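Colicin-D (Escherichia coli, PDB 5ZNM) kills Escherichia coli and close relatives as a plasmid-encoded toxin, this piece comprising the central domain and the C-terminal tRNase domain that stops protein synthesis. Local coordinates at residues 33-36 against 37-41. Residues are numbered along the deposited sequence; the frame is centred on the assembly and turned at random.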
loop_
_atom_site.group_PDB
_atom_site.type_symbol
_atom_site.label_atom_id
_atom_site.label_comp_id
_atom_site.label_asym_id
_atom_site.label_seq_id
_atom_site.Cartn_x
_atom_site.Cartn_y
_atom_site.Cartn_z
ATOM N N GLU A 33 27.838 12.396 4.206
ATOM C CA GLU A 33 27.640 13.547 5.084
ATOM C C GLU A 33 26.217 14.091 4.995
ATOM O O GLU A 33 25.599 14.414 6.018
ATOM C CB GLU A 33 28.647 14.654 4.729
ATOM C CG GLU A 33 30.093 14.219 4.563
ATOM C CD GLU A 33 30.433 13.794 3.129
ATOM O OE1 GLU A 33 30.857 14.645 2.337
ATOM O OE2 GLU A 33 30.280 12.611 2.810
ATOM N N MET A 34 25.698 14.244 3.772
ATOM C CA MET A 34 24.333 14.731 3.607
ATOM C C MET A 34 23.344 13.798 4.284
ATOM O O MET A 34 22.430 14.242 4.988
ATOM C CB MET A 34 23.979 14.852 2.128
ATOM C CG MET A 34 24.622 16.024 1.412
ATOM S SD MET A 34 24.327 15.924 -0.357
ATOM C CE MET A 34 22.561 16.205 -0.444
ATOM N N MET A 35 23.500 12.496 4.051
ATOM C CA MET A 35 22.531 11.536 4.560
ATOM C C MET A 35 22.492 11.562 6.083
ATOM O O MET A 35 21.417 11.450 6.690
ATOM C CB MET A 35 22.869 10.138 4.029
ATOM C CG MET A 35 22.006 9.061 4.633
ATOM S SD MET A 35 22.769 7.444 4.520
ATOM C CE MET A 35 24.287 7.728 5.431
ATOM N N GLU A 36 23.655 11.735 6.713
ATOM C CA GLU A 36 23.724 11.842 8.160
ATOM C C GLU A 36 22.998 13.086 8.654
ATOM O O GLU A 36 22.249 13.031 9.638
ATOM C CB GLU A 36 25.182 11.871 8.603
ATOM C CG GLU A 36 25.955 10.636 8.234
ATOM C CD GLU A 36 27.015 10.309 9.260
ATOM O OE1 GLU A 36 28.213 10.395 8.921
ATOM O OE2 GLU A 36 26.643 9.972 10.402
ATOM N N ARG A 37 23.227 14.229 8.002
ATOM C CA ARG A 37 22.553 15.447 8.437
ATOM C C ARG A 37 21.051 15.334 8.227
ATOM O O ARG A 37 20.262 15.785 9.066
ATOM C CB ARG A 37 23.122 16.659 7.697
ATOM C CG ARG A 37 24.607 16.896 7.962
ATOM C CD ARG A 37 25.090 18.237 7.416
ATOM N NE ARG A 37 25.105 18.300 5.961
ATOM C CZ ARG A 37 26.214 18.291 5.225
ATOM N NH1 ARG A 37 27.404 18.222 5.807
ATOM N NH2 ARG A 37 26.132 18.356 3.905
ATOM N N ALA A 38 20.635 14.695 7.131
ATOM C CA ALA A 38 19.208 14.537 6.878
ATOM C C ALA A 38 18.570 13.625 7.917
ATOM O O ALA A 38 17.466 13.906 8.408
ATOM C CB ALA A 38 18.986 14.013 5.455
ATOM N N ASN A 39 19.271 12.558 8.307
ATOM C CA ASN A 39 18.706 11.638 9.285
ATOM C C ASN A 39 18.654 12.264 10.675
ATOM O O ASN A 39 17.677 12.062 11.404
ATOM C CB ASN A 39 19.502 10.335 9.311
ATOM C CG ASN A 39 19.191 9.441 8.127
ATOM O OD1 ASN A 39 18.178 9.612 7.435
ATOM N ND2 ASN A 39 20.067 8.478 7.884
ATOM N N SER A 40 19.688 13.023 11.061
ATOM C CA SER A 40 19.624 13.797 12.307
ATOM C C SER A 40 18.367 14.651 12.363
ATOM O O SER A 40 17.646 14.662 13.367
ATOM C CB SER A 40 20.848 14.712 12.448
ATOM O OG SER A 40 22.005 14.018 12.874
ATOM N N VAL A 41 18.108 15.391 11.285
ATOM C CA VAL A 41 17.040 16.383 11.291
ATOM C C VAL A 41 15.667 15.713 11.328
ATOM O O VAL A 41 14.741 16.211 11.981
ATOM C CB VAL A 41 17.212 17.315 10.077
ATOM C CG1 VAL A 41 15.938 18.019 9.745
ATOM C CG2 VAL A 41 18.309 18.330 10.362
HETATM O O HOH W 1 22.799 11.144 11.767
#
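The guanidinium of Arg37 lays one face over the backbone of the preceding turn, with Glu33 O 3.9 Å above its plane and Met34 N also above it, both lying off-centre, nearer its margin than its middle. On that same side Arg37 NH2 lies 3.7 Å from Met34 CG, which comes in obliquely, while NH1 stands over Glu33 CB. With CG anti to its own carbonyl carbon (chi1 -62°) and a bend at chi3 (-69°), the arginine chain runs back along the helix, and its NE donates to Ala190 O. The amide of Asn39 sits beside Met35, its ND2 3.8 Å from Met35 CG, and its OD1 accepts a bond from Val231 N. Both segments belong to helix 32-42, a short α-helix at the surface of the central domain, whose i to i+4 bonds run from Arg37 N to Glu33 O (3.1 Å) through Ser40 N to Glu36 O (2.9 Å). Glu36 O has a second donor, a water 2.9 Å away that also bonds Ser40 OG, bridging backbone and hydroxyl on the exposed side. Met35 and Asn39 rest on the loop at Pro228 and Pro230, and buried Ala38 packs against Pro230 and Leu193, its CB 3.5 Å from Met34 O.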